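Local coordinates for protein trichothecene 3-O-acetyltransferase (Gibberella zeae, PDB 3B2S) that probably transfers an acetyl group from acetyl-coenzyme A to the 3-hydroxyl of trichothecene mycotoxins, at residues A[20-25]-A[151-156]; A[107-112]-A[402-407]; A[158-163]-A[306-311]; A[375-380]-A[412-417]. All coordinates share one frame; numbering follows the deposited sequence. Where two conformers were deposited one is given.

In the fold
Three of the contacts reach a trichothecene bound beside coenzyme A, and the fourth lies behind them, illustrating how one active site is assembled from two sheets. Interaction 1 lies in the five-stranded sheet and interaction 4 in the seven-stranded one; their centres are about 14 Å apart, and they touch the trichothecene through His156 and Tyr413. Interaction 3 tethers the chain just after His156 to the edge of the larger sheet, and its Gln310 also touches the ligand. Interaction 2, about 22 Å from interaction 3 between centres, lies where the 107-112 turn meets the loop leading from one sheet to the other. There Arg402 probably hydrogen-bonds to Gln22 and packs on Trp380.

Interaction 1: A[20-25]-A[151-156]; sequences YTQISL and TVNGQH. With B2S ((3alpha,7alpha)-3,7,15-trihydroxy-12,13-epoxytrichothec-9-en-8-one), chain E.
Ser24 and Thr151 meet hydroxyl to hydroxyl between two antiparallel strands, a good example of buried polar groups served in turn. Ser24 OG donates to Thr151 OG1 at 2.9 Å, and Thr151 OG1 is also bonded to the carbonyl of Ile116. Each oxygen sits beside its own backbone N (chi1 -67° and -55°), on the same face of the sheet. The backbones are satisfied in pairs: Thr21 exchanges two hydrogen bonds with Gly154 and Ile23 two with Val152, with Val152 N to Ile23 O at 2.9 Å.

Gln22 and Asn153 run side by side in the same direction, their amide planes well apart in orientation. Both NH2 groups reach the carbonyl of Arg119, Gln22 NE2 also bonds to Glu113 OE1, and Gln22 OE1 accepts from Arg402. Asn153 OD1 is the exception: it is buried 3.4 Å from Gln22 CG and has no polar partner. Tyr20 lays one ring face on Gln155 CA, 4.0 Å from the centroid in a CH-pi contact, and sends its OH to Pro135 O. On the opposite face of the sheet, Ile23 CG2 packs on Val152 CB at 4.2 Å.

Past the end of strand 147-155, His156 brings CD2 to 3.3 Å from Thr21 OG1. The imidazole presents its edge to the ligand, where NE2 and the trichothecene O3 are hydrogen-bonded at 2.9 Å, nearly straight. O3, on C3, is the hydroxyl that a 3-O-acetyltransferase would acetylate, and His156 opens the HXXXD motif of BAHD-type acyltransferases, in which this histidine is generally taken to be the base.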
# COMPACT_ATOMS: atom_id res chain seq x y z
N TYR A 20 -7.27 5.33 -4.52
CA TYR A 20 -7.54 5.06 -3.10
C TYR A 20 -6.86 3.79 -2.66
O TYR A 20 -6.95 2.76 -3.33
CB TYR A 20 -9.06 4.94 -2.84
CG TYR A 20 -9.72 6.30 -2.67
CD1 TYR A 20 -10.08 7.06 -3.78
CD2 TYR A 20 -9.89 6.86 -1.37
CE1 TYR A 20 -10.64 8.34 -3.64
CE2 TYR A 20 -10.48 8.14 -1.21
CZ TYR A 20 -10.84 8.88 -2.36
OH TYR A 20 -11.40 10.14 -2.23
N THR A 21 -6.17 3.85 -1.52
CA THR A 21 -5.64 2.66 -0.87
C THR A 21 -6.72 2.03 0.03
O THR A 21 -7.30 2.73 0.87
CB THR A 21 -4.41 3.00 -0.01
OG1 THR A 21 -3.45 3.65 -0.84
CG2 THR A 21 -3.81 1.72 0.61
N GLN A 22 -6.98 0.74 -0.15
CA GLN A 22 -8.03 0.07 0.62
C GLN A 22 -7.41 -0.95 1.53
O GLN A 22 -6.47 -1.62 1.14
CB GLN A 22 -9.02 -0.66 -0.31
CG GLN A 22 -9.62 0.20 -1.42
CD GLN A 22 -10.25 -0.63 -2.50
OE1 GLN A 22 -9.79 -1.75 -2.77
NE2 GLN A 22 -11.29 -0.08 -3.15
N ILE A 23 -7.98 -1.13 2.72
CA ILE A 23 -7.59 -2.24 3.60
C ILE A 23 -8.83 -2.73 4.34
O ILE A 23 -9.68 -1.91 4.72
CB ILE A 23 -6.43 -1.83 4.58
CG1 ILE A 23 -5.87 -3.07 5.32
CG2 ILE A 23 -6.86 -0.70 5.53
CD1 ILE A 23 -5.15 -4.06 4.37
N SER A 24 -8.95 -4.05 4.53
CA SER A 24 -10.09 -4.61 5.23
C SER A 24 -9.65 -5.36 6.47
O SER A 24 -8.63 -6.06 6.46
CB SER A 24 -10.86 -5.58 4.31
OG SER A 24 -11.46 -4.88 3.22
N LEU A 25 -10.44 -5.20 7.53
CA LEU A 25 -10.24 -5.89 8.80
C LEU A 25 -11.46 -6.75 9.08
O LEU A 25 -12.60 -6.24 9.10
CB LEU A 25 -10.04 -4.87 9.93
CG LEU A 25 -8.67 -4.17 10.03
CD1 LEU A 25 -8.30 -3.32 8.80
CD2 LEU A 25 -8.58 -3.28 11.32
N THR A 151 -13.84 -1.87 6.12
CA THR A 151 -12.95 -1.43 5.05
C THR A 151 -12.69 0.05 5.19
O THR A 151 -13.62 0.86 5.37
CB THR A 151 -13.54 -1.78 3.66
OG1 THR A 151 -13.81 -3.19 3.61
CG2 THR A 151 -12.56 -1.40 2.53
N VAL A 152 -11.42 0.40 5.09
CA VAL A 152 -10.98 1.79 5.11
C VAL A 152 -10.32 2.13 3.78
O VAL A 152 -9.36 1.45 3.38
CB VAL A 152 -9.96 2.10 6.26
CG1 VAL A 152 -9.62 3.61 6.27
CG2 VAL A 152 -10.51 1.67 7.64
N ASN A 153 -10.80 3.18 3.14
CA ASN A 153 -10.19 3.79 1.95
C ASN A 153 -9.49 5.11 2.29
O ASN A 153 -10.09 5.99 2.93
CB ASN A 153 -11.28 4.15 0.93
CG ASN A 153 -11.67 2.99 0.05
OD1 ASN A 153 -11.88 1.86 0.52
ND2 ASN A 153 -11.84 3.29 -1.23
N GLY A 154 -8.23 5.26 1.87
CA GLY A 154 -7.50 6.51 2.06
C GLY A 154 -7.13 7.13 0.73
O GLY A 154 -6.61 6.43 -0.15
N GLN A 155 -7.38 8.42 0.57
CA GLN A 155 -7.01 9.12 -0.67
C GLN A 155 -5.47 9.17 -0.75
O GLN A 155 -4.80 9.69 0.15
CB GLN A 155 -7.63 10.53 -0.74
CG GLN A 155 -7.91 11.04 -2.17
CD GLN A 155 -6.68 11.05 -3.04
OE1 GLN A 155 -6.58 10.32 -4.05
NE2 GLN A 155 -5.70 11.81 -2.62
N HIS A 156 -4.92 8.60 -1.80
CA HIS A 156 -3.48 8.35 -1.81
C HIS A 156 -2.57 9.59 -1.85
O HIS A 156 -1.48 9.53 -1.38
CB HIS A 156 -3.07 7.28 -2.82
CG HIS A 156 -1.80 6.56 -2.48
ND1 HIS A 156 -0.77 7.15 -1.79
CD2 HIS A 156 -1.38 5.32 -2.77
CE1 HIS A 156 0.22 6.30 -1.66
NE2 HIS A 156 -0.13 5.18 -2.23
C13 B2S E . 3.78 0.13 -5.75
O2 B2S E . 4.41 0.99 -4.71
C12 B2S E . 3.01 1.23 -5.05
C5 B2S E . 2.64 2.59 -5.65
C14 B2S E . 3.79 3.25 -6.46
C4 B2S E . 2.38 3.36 -4.31
C3 B2S E . 2.19 2.27 -3.21
O3 B2S E . 0.98 2.48 -2.43
C2 B2S E . 2.02 0.96 -3.97
O1 B2S E . 0.63 0.87 -4.44
C11 B2S E . 0.30 1.52 -5.76
C10 B2S E . -1.08 1.51 -6.09
C9 B2S E . -1.24 1.35 -7.48
C16 B2S E . -2.64 1.26 -8.11
C8 B2S E . -0.08 1.32 -8.30
O5 B2S E . -0.18 1.21 -9.52
C7 B2S E . 1.35 1.43 -7.65
O4 B2S E . 2.40 1.75 -8.58
C6 B2S E . 1.32 2.44 -6.47
C15 B2S E . 0.75 3.81 -6.93
O6 B2S E . 0.51 3.72 -8.35

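Interaction 2: A[107-112]-A[402-407]; sequences PMAMFD and RPIFEP
Met108 begins the contact by laying an extended side chain along two successive carbonyls of 402-407. With CG anti to its backbone N (chi1 -154°), CG comes to 3.4 Å from Arg402 O and the terminal CE to 3.4 Å from Pro403 O. Arg402 O is buried here without a polar partner, whereas Pro403 O accepts from Arg402 NH1 at 2.8 Å, the oxygen lying close to the guanidinium plane. Met108 also rests CG obliquely against Ile404 CB.

Ala109 follows, its CA 3.9 Å from Ile404 CD1. The turn it belongs to is a short 3-10 segment, in which Met110 N bonds to Pro107 O and Phe111 N to Met108 O. Facing it, 402-407 is the link that leaves strand 399-401 of the five-stranded sheet and heads for strand 411-414 of the seven-stranded one, so the turn packs against the link between the two sheets.

Phe111 contributes chiefly its carbonyl: Phe111 O takes the hydrogen of Ile404 N at 2.9 Å, the donor tilted 26° from the carbonyl plane, and it also touches Pro403 CB. Its ring leads off towards Ser24 of strand 20-28.

Asp112 completes a single backbone bridge with Ile404, whose CG2 approaches Asp112 CA to 3.7 Å; the carboxylate turns elsewhere, capping helix 113-116 through Asn114 N. At the start of 402-407, Phe405 CE2 lies 3.5 Å above the centre of the Arg402 guanidinium, whose NH1 also bonds to Gln22 and NH2 to Thr121.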
# COMPACT_ATOMS: atom_id res chain seq x y z
N PRO A 107 -9.14 -15.63 1.31
CA PRO A 107 -8.61 -15.26 -0.01
C PRO A 107 -8.94 -13.84 -0.44
O PRO A 107 -9.98 -13.30 -0.05
CB PRO A 107 -9.26 -16.29 -0.95
CG PRO A 107 -10.55 -16.67 -0.24
CD PRO A 107 -10.22 -16.64 1.22
N MET A 108 -8.07 -13.24 -1.25
CA MET A 108 -8.33 -11.90 -1.80
C MET A 108 -9.65 -11.82 -2.58
O MET A 108 -10.33 -10.80 -2.58
CB MET A 108 -7.19 -11.46 -2.72
CG MET A 108 -7.04 -9.93 -2.83
SD MET A 108 -5.63 -9.54 -3.89
CE MET A 108 -5.39 -7.77 -3.56
N ALA A 109 -10.00 -12.91 -3.26
CA ALA A 109 -11.25 -12.94 -4.04
C ALA A 109 -12.52 -12.81 -3.16
O ALA A 109 -13.58 -12.43 -3.65
CB ALA A 109 -11.30 -14.22 -4.91
N MET A 110 -12.41 -13.10 -1.87
CA MET A 110 -13.55 -12.91 -0.95
C MET A 110 -13.65 -11.50 -0.36
O MET A 110 -14.53 -11.23 0.45
CB MET A 110 -13.56 -13.96 0.17
CG MET A 110 -13.94 -15.37 -0.35
SD MET A 110 -14.00 -16.53 1.00
CE MET A 110 -14.51 -18.02 0.08
N PHE A 111 -12.73 -10.62 -0.77
CA PHE A 111 -12.78 -9.20 -0.37
C PHE A 111 -12.94 -8.40 -1.63
O PHE A 111 -12.02 -7.67 -2.03
CB PHE A 111 -11.47 -8.78 0.36
CG PHE A 111 -11.30 -9.41 1.73
CD1 PHE A 111 -11.75 -8.76 2.89
CD2 PHE A 111 -10.65 -10.63 1.86
CE1 PHE A 111 -11.59 -9.34 4.16
CE2 PHE A 111 -10.48 -11.23 3.13
CZ PHE A 111 -10.96 -10.58 4.28
N ASP A 112 -14.09 -8.53 -2.27
CA ASP A 112 -14.32 -7.89 -3.56
C ASP A 112 -14.58 -6.41 -3.32
O ASP A 112 -15.56 -6.08 -2.65
CB ASP A 112 -15.54 -8.56 -4.21
CG ASP A 112 -15.88 -7.98 -5.59
OD1 ASP A 112 -15.38 -6.90 -5.97
OD2 ASP A 112 -16.69 -8.65 -6.29
N ARG A 402 -6.02 -6.83 1.95
CA ARG A 402 -6.37 -5.84 0.93
C ARG A 402 -7.49 -6.38 0.02
O ARG A 402 -7.43 -7.52 -0.41
CB ARG A 402 -5.15 -5.45 0.09
CG ARG A 402 -5.41 -4.16 -0.69
CD ARG A 402 -4.67 -4.00 -2.04
NE ARG A 402 -4.90 -2.63 -2.47
CZ ARG A 402 -6.09 -2.14 -2.84
NH1 ARG A 402 -7.17 -2.93 -2.92
NH2 ARG A 402 -6.21 -0.85 -3.14
N PRO A 403 -8.55 -5.57 -0.24
CA PRO A 403 -9.53 -5.95 -1.27
C PRO A 403 -8.93 -6.23 -2.66
O PRO A 403 -7.95 -5.60 -3.06
CB PRO A 403 -10.46 -4.72 -1.33
CG PRO A 403 -10.45 -4.21 0.08
CD PRO A 403 -8.97 -4.33 0.47
N ILE A 404 -9.53 -7.17 -3.38
CA ILE A 404 -9.18 -7.40 -4.79
C ILE A 404 -9.72 -6.24 -5.66
O ILE A 404 -10.77 -5.65 -5.37
CB ILE A 404 -9.67 -8.81 -5.24
CG1 ILE A 404 -8.94 -9.33 -6.49
CG2 ILE A 404 -11.21 -8.92 -5.33
CD1 ILE A 404 -9.16 -10.85 -6.63
N PHE A 405 -8.97 -5.90 -6.71
CA PHE A 405 -9.40 -4.92 -7.69
C PHE A 405 -8.90 -5.39 -9.07
O PHE A 405 -8.55 -6.57 -9.22
CB PHE A 405 -9.00 -3.47 -7.31
CG PHE A 405 -7.51 -3.20 -7.26
CD1 PHE A 405 -6.91 -2.41 -8.24
CD2 PHE A 405 -6.73 -3.66 -6.20
CE1 PHE A 405 -5.53 -2.12 -8.20
CE2 PHE A 405 -5.37 -3.38 -6.13
CZ PHE A 405 -4.76 -2.60 -7.14
N GLU A 406 -8.89 -4.52 -10.08
CA GLU A 406 -8.38 -4.93 -11.39
C GLU A 406 -6.92 -5.40 -11.27
O GLU A 406 -6.15 -4.80 -10.54
CB GLU A 406 -8.45 -3.77 -12.38
CG GLU A 406 -9.88 -3.35 -12.76
CD GLU A 406 -10.56 -2.44 -11.73
OE1 GLU A 406 -9.88 -1.97 -10.78
OE2 GLU A 406 -11.79 -2.19 -11.88
N PRO A 407 -6.53 -6.49 -12.00
CA PRO A 407 -5.13 -6.89 -11.98
C PRO A 407 -4.28 -5.76 -12.56
O PRO A 407 -4.66 -5.15 -13.58
CB PRO A 407 -5.10 -8.15 -12.88
CG PRO A 407 -6.51 -8.68 -12.83
CD PRO A 407 -7.34 -7.39 -12.84

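Interaction 3: A[158-163]-A[306-311]; sequences AMDMVG and PGLLQN
The Asp160 carboxylate is the flat group around which 306-311 folds, gripped at both oxygens. From above its plane, 46° out of it, Leu309 N donates to Asp160 OD2 at 2.9 Å; Asp160 OD1 caps the helix start, accepting from Gly163 N at 2.7 Å, nearly along its C-O axis. Arg296 adds a salt bridge to OD2. Together these partners fix the rotation of the carboxylate. The torsion matters: CG stands between the backbone N and the carbonyl carbon (chi1 56°), which allows the side chain to fold back over the first turn of its helix while still facing the neighbouring loop.

The backbone of the same residue is engaged too. Asp160 N bonds to Gly307 O at 3.1 Å, arriving above the carbonyl plane, and Leu308 CD2 presses on Asp160 CB at 3.4 Å; the same methyl packs on His156. Farther back, a water donates to Ala158 O at 2.7 Å and to Pro306 O at 2.8 Å, bridging the two loops, and Gly163 CA comes within 3.4 Å of Pro306 O.

Asp160 closes the HXXXD motif, and its setting is consistent with the structural role assigned to this aspartate in BAHD enzymes, steadying the turn that carries the histidine. The contact thus joins the N-terminal end of helix 161-176 to the loop entering strand 310-318, an outermost strand of the seven-stranded sheet, where Leu309 pairs with Ala295 beyond strand 286-294 and packs on helix 296-299.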
# COMPACT_ATOMS: atom_id res chain seq x y z
N ALA A 158 -3.29 12.25 -0.14
CA ALA A 158 -3.39 12.64 1.28
C ALA A 158 -2.62 11.73 2.25
O ALA A 158 -2.24 12.17 3.33
CB ALA A 158 -4.88 12.68 1.71
N MET A 159 -2.46 10.46 1.90
CA MET A 159 -1.79 9.52 2.81
C MET A 159 -1.20 8.32 2.10
O MET A 159 -1.78 7.80 1.15
CB MET A 159 -2.76 9.01 3.90
CG MET A 159 -4.02 8.26 3.34
SD MET A 159 -5.28 7.95 4.60
CE MET A 159 -6.06 9.57 4.73
N ASP A 160 -0.02 7.91 2.55
CA ASP A 160 0.51 6.57 2.19
C ASP A 160 -0.04 5.59 3.21
O ASP A 160 -0.85 5.98 4.06
CB ASP A 160 2.06 6.57 2.11
CG ASP A 160 2.73 7.05 3.38
OD1 ASP A 160 2.17 6.87 4.47
OD2 ASP A 160 3.84 7.60 3.30
N MET A 161 0.35 4.31 3.15
CA MET A 161 -0.24 3.35 4.07
C MET A 161 0.25 3.56 5.52
O MET A 161 -0.48 3.26 6.47
CB MET A 161 -0.04 1.90 3.59
CG MET A 161 -0.63 0.80 4.53
SD MET A 161 -2.39 1.03 4.97
CE MET A 161 -3.22 -0.08 3.81
N VAL A 162 1.48 4.04 5.70
CA VAL A 162 1.97 4.40 7.04
C VAL A 162 1.09 5.51 7.64
O VAL A 162 0.66 5.41 8.79
CB VAL A 162 3.48 4.75 7.07
CG1 VAL A 162 3.86 5.33 8.42
CG2 VAL A 162 4.30 3.46 6.83
N GLY A 163 0.83 6.55 6.84
CA GLY A 163 -0.07 7.63 7.25
C GLY A 163 -1.49 7.15 7.50
O GLY A 163 -2.12 7.55 8.47
N PRO A 306 0.54 11.61 9.42
CA PRO A 306 -0.47 10.90 8.62
C PRO A 306 -0.44 11.13 7.11
O PRO A 306 -1.38 10.69 6.43
CB PRO A 306 -1.76 11.52 9.15
CG PRO A 306 -1.37 13.00 9.24
CD PRO A 306 -0.01 12.87 9.98
N GLY A 307 0.58 11.82 6.60
CA GLY A 307 0.58 12.27 5.21
C GLY A 307 1.19 11.24 4.26
O GLY A 307 1.14 10.01 4.52
N LEU A 308 1.75 11.74 3.17
CA LEU A 308 2.36 10.93 2.11
C LEU A 308 3.87 11.27 2.11
O LEU A 308 4.27 12.36 1.69
CB LEU A 308 1.71 11.28 0.75
CG LEU A 308 2.04 10.44 -0.50
CD1 LEU A 308 3.46 10.70 -1.04
CD2 LEU A 308 1.90 9.01 -0.19
N LEU A 309 4.67 10.35 2.63
CA LEU A 309 6.10 10.56 2.74
C LEU A 309 6.73 9.20 2.45
O LEU A 309 7.14 8.48 3.36
CB LEU A 309 6.49 11.10 4.14
CG LEU A 309 7.97 11.45 4.39
CD1 LEU A 309 8.64 12.08 3.13
CD2 LEU A 309 8.10 12.39 5.60
N GLN A 310 6.76 8.86 1.17
CA GLN A 310 7.13 7.53 0.71
C GLN A 310 7.95 7.74 -0.56
O GLN A 310 7.74 8.70 -1.29
CB GLN A 310 5.86 6.75 0.36
CG GLN A 310 6.05 5.27 0.13
CD GLN A 310 5.16 4.75 -0.99
OE1 GLN A 310 3.93 4.75 -0.87
NE2 GLN A 310 5.78 4.33 -2.09
N ASN A 311 8.89 6.83 -0.81
CA ASN A 311 9.64 6.82 -2.05
C ASN A 311 9.78 5.36 -2.44
O ASN A 311 9.09 4.49 -1.88
CB ASN A 311 10.99 7.53 -1.86
CG ASN A 311 11.59 8.03 -3.17
OD1 ASN A 311 11.24 7.56 -4.24
ND2 ASN A 311 12.54 8.96 -3.07
O HOH W 1 -3.61 12.26 5.70

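Interaction 4: A[375-380]-A[412-417]; sequences VMLSSW and MYFMPK. With B2S ((3alpha,7alpha)-3,7,15-trihydroxy-12,13-epoxytrichothec-9-en-8-one), chain E; COA (coenzyme A), chain D.
Tyr413 faces Ser378 across a parallel pair of strands. Its CB lies 3.7 Å from Ser378 O, and CG stays near that oxygen; with CG beside the backbone N (chi1 -62°), the ring rises towards the trichothecene. CD2 comes over one face of the Trp380 indole, 3.6 Å from CZ2 and offset to the rim. CE2 touches both that CZ2 and the ligand, and CZ approaches trichothecene O1. At the tip, Tyr413 OH donates to O1 of the trichothecene at 2.8 Å, near the ring plane. The two ring planes meet obliquely, at 40°.

Ser378 approaches the ligand from the same face, its CB 3.7 Å from trichothecene C2 and its OG 2.9 Å from coenzyme A O5P. The face of Leu377, Ser379, Met412 and Phe414 is mostly apolar: Leu377 CD1 sits over the Phe414 ring, 4.1 Å from the centroid, a CH-pi contact, while Ser379 OG bonds to Asp262. Met415 runs alongside Trp380, its SD 5.5 Å from the centroid of the six-membered ring in an oblique Met-aromatic contact, its CE packing on CE3. Four backbone bonds tie the strands, the last, Trp380 N to Phe414 O, carrying the pairing past the strand end.

Within the seven-stranded sheet, strand 375-379 lies between 286-294 and 411-414. Helix 261-277 packs on Leu377, Met412 and Phe414, leaving Ser378 and Tyr413 to line the substrate side.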
# COMPACT_ATOMS: atom_id res chain seq x y z
N VAL A 375 9.00 -5.91 -11.02
CA VAL A 375 8.25 -6.20 -9.78
C VAL A 375 8.05 -4.85 -9.09
O VAL A 375 9.03 -4.13 -8.88
CB VAL A 375 9.00 -7.17 -8.83
CG1 VAL A 375 8.20 -7.34 -7.49
CG2 VAL A 375 9.21 -8.55 -9.48
N MET A 376 6.80 -4.48 -8.83
CA MET A 376 6.50 -3.24 -8.11
C MET A 376 5.82 -3.65 -6.79
O MET A 376 4.65 -4.01 -6.79
CB MET A 376 5.59 -2.33 -8.94
CG MET A 376 6.21 -1.87 -10.29
SD MET A 376 5.02 -1.20 -11.48
CE MET A 376 4.01 -2.64 -11.76
N LEU A 377 6.57 -3.61 -5.70
CA LEU A 377 6.12 -4.18 -4.44
C LEU A 377 6.06 -3.11 -3.35
O LEU A 377 6.99 -2.34 -3.19
CB LEU A 377 7.08 -5.29 -3.98
CG LEU A 377 6.89 -5.67 -2.47
CD1 LEU A 377 5.71 -6.55 -2.35
CD2 LEU A 377 8.09 -6.36 -1.88
N SER A 378 4.95 -3.09 -2.61
CA SER A 378 4.84 -2.27 -1.42
C SER A 378 4.52 -3.13 -0.21
O SER A 378 3.45 -3.74 -0.14
CB SER A 378 3.74 -1.22 -1.59
OG SER A 378 3.79 -0.32 -0.48
N SER A 379 5.43 -3.14 0.77
CA SER A 379 5.24 -3.91 1.99
C SER A 379 4.51 -3.09 3.03
O SER A 379 5.00 -2.02 3.44
CB SER A 379 6.58 -4.30 2.59
OG SER A 379 6.38 -4.99 3.81
N TRP A 380 3.36 -3.61 3.47
CA TRP A 380 2.64 -3.03 4.62
C TRP A 380 2.94 -3.80 5.89
O TRP A 380 2.20 -3.70 6.87
CB TRP A 380 1.13 -3.04 4.35
CG TRP A 380 0.73 -2.28 3.12
CD1 TRP A 380 1.47 -1.33 2.48
CD2 TRP A 380 -0.52 -2.37 2.41
NE1 TRP A 380 0.77 -0.82 1.41
CE2 TRP A 380 -0.45 -1.44 1.34
CE3 TRP A 380 -1.68 -3.14 2.58
CZ2 TRP A 380 -1.52 -1.26 0.42
CZ3 TRP A 380 -2.73 -2.97 1.67
CH2 TRP A 380 -2.64 -2.03 0.61
N MET A 412 2.45 -5.76 -6.44
CA MET A 412 2.45 -6.70 -5.33
C MET A 412 2.45 -5.95 -4.00
O MET A 412 2.94 -4.82 -3.94
CB MET A 412 3.71 -7.55 -5.38
CG MET A 412 3.89 -8.27 -6.71
SD MET A 412 5.28 -9.39 -6.58
CE MET A 412 5.28 -9.94 -8.29
N TYR A 413 1.88 -6.58 -2.97
CA TYR A 413 1.86 -6.03 -1.60
C TYR A 413 2.21 -7.11 -0.57
O TYR A 413 1.90 -8.26 -0.78
CB TYR A 413 0.45 -5.52 -1.27
CG TYR A 413 -0.02 -4.41 -2.17
CD1 TYR A 413 -0.90 -4.65 -3.24
CD2 TYR A 413 0.40 -3.10 -1.94
CE1 TYR A 413 -1.32 -3.61 -4.06
CE2 TYR A 413 -0.02 -2.05 -2.75
CZ TYR A 413 -0.86 -2.31 -3.80
OH TYR A 413 -1.24 -1.24 -4.59
N PHE A 414 2.82 -6.73 0.55
CA PHE A 414 2.75 -7.56 1.78
C PHE A 414 1.70 -6.98 2.70
O PHE A 414 1.66 -5.76 2.91
CB PHE A 414 4.08 -7.61 2.56
CG PHE A 414 5.25 -8.18 1.78
CD1 PHE A 414 5.05 -8.96 0.65
CD2 PHE A 414 6.56 -7.91 2.19
CE1 PHE A 414 6.14 -9.47 -0.08
CE2 PHE A 414 7.66 -8.42 1.49
CZ PHE A 414 7.44 -9.21 0.34
N MET A 415 0.88 -7.85 3.26
CA MET A 415 -0.11 -7.43 4.26
C MET A 415 0.61 -7.08 5.57
O MET A 415 1.77 -7.45 5.76
CB MET A 415 -1.15 -8.53 4.47
CG MET A 415 -1.97 -8.87 3.20
SD MET A 415 -2.82 -7.43 2.52
CE MET A 415 -1.78 -6.92 1.13
N PRO A 416 -0.07 -6.35 6.48
CA PRO A 416 0.44 -6.24 7.85
C PRO A 416 0.76 -7.62 8.39
O PRO A 416 -0.02 -8.55 8.25
CB PRO A 416 -0.74 -5.59 8.61
CG PRO A 416 -1.39 -4.74 7.52
CD PRO A 416 -1.32 -5.59 6.29
N LYS A 417 1.96 -7.75 8.94
CA LYS A 417 2.43 -9.03 9.44
C LYS A 417 1.56 -9.43 10.63
O LYS A 417 1.32 -8.63 11.54
CB LYS A 417 3.89 -8.88 9.89
CG LYS A 417 4.53 -10.20 10.34
CD LYS A 417 5.84 -9.99 11.12
CE LYS A 417 5.60 -9.76 12.62
NZ LYS A 417 6.06 -8.39 13.01
C13 B2S E . 3.78 0.13 -5.75
O2 B2S E . 4.41 0.99 -4.71
C12 B2S E . 3.01 1.23 -5.05
C5 B2S E . 2.64 2.59 -5.65
C14 B2S E . 3.79 3.25 -6.46
C4 B2S E . 2.38 3.36 -4.31
C3 B2S E . 2.19 2.27 -3.21
O3 B2S E . 0.98 2.48 -2.43
C2 B2S E . 2.02 0.96 -3.97
O1 B2S E . 0.63 0.87 -4.44
C11 B2S E . 0.30 1.52 -5.76
C10 B2S E . -1.08 1.51 -6.09
C9 B2S E . -1.24 1.35 -7.48
C16 B2S E . -2.64 1.26 -8.11
C8 B2S E . -0.08 1.32 -8.30
O5 B2S E . -0.18 1.21 -9.52
C7 B2S E . 1.35 1.43 -7.65
O4 B2S E . 2.40 1.75 -8.58
C6 B2S E . 1.32 2.44 -6.47
C15 B2S E . 0.75 3.81 -6.93
O6 B2S E . 0.51 3.72 -8.35
N1A COA D . 22.08 -7.20 13.09
C2A COA D . 21.20 -8.06 12.44
N3A COA D . 19.96 -7.58 12.04
C4A COA D . 19.62 -6.28 12.30
C5A COA D . 20.49 -5.42 12.97
C6A COA D . 21.75 -5.89 13.38
N6A COA D . 22.43 -5.24 14.33
N7A COA D . 19.88 -4.21 13.09
C8A COA D . 18.65 -4.29 12.52
N9A COA D . 18.48 -5.57 12.03
C1B COA D . 17.30 -6.13 11.34
C2B COA D . 16.11 -6.31 12.28
O2B COA D . 16.23 -7.50 13.04
C3B COA D . 14.96 -6.33 11.29
O3B COA D . 14.90 -7.59 10.65
P3B COA D . 13.72 -8.63 10.96
O7A COA D . 13.76 -9.08 12.41
O8A COA D . 12.38 -7.98 10.70
O9A COA D . 13.95 -9.83 10.07
C4B COA D . 15.43 -5.39 10.20
O4B COA D . 16.85 -5.30 10.28
C5B COA D . 14.79 -4.01 10.28
O5B COA D . 15.16 -3.39 9.08
P1A COA D . 14.22 -2.27 8.40
O1A COA D . 14.85 -1.87 7.07
O2A COA D . 14.09 -1.07 9.33
O3A COA D . 12.76 -2.95 8.24
P2A COA D . 12.30 -4.02 7.12
O4A COA D . 11.40 -5.01 7.84
O5A COA D . 13.47 -4.64 6.38
O6A COA D . 11.41 -3.18 6.04
CBP COA D . 10.99 -1.64 4.20
CCP COA D . 11.99 -2.55 4.91
CDP COA D . 11.78 -0.84 3.17
CEP COA D . 9.99 -2.51 3.47
CAP COA D . 10.25 -0.74 5.24
OAP COA D . 11.15 -0.05 6.08
C9P COA D . 9.25 0.28 4.70
O9P COA D . 9.73 1.56 4.44
N8P COA D . 7.96 -0.03 4.53
C7P COA D . 7.17 0.42 3.38
C6P COA D . 6.34 1.67 3.68
C5P COA D . 5.13 1.80 2.78
O5P COA D . 4.93 0.94 1.91
N4P COA D . 4.32 2.85 2.99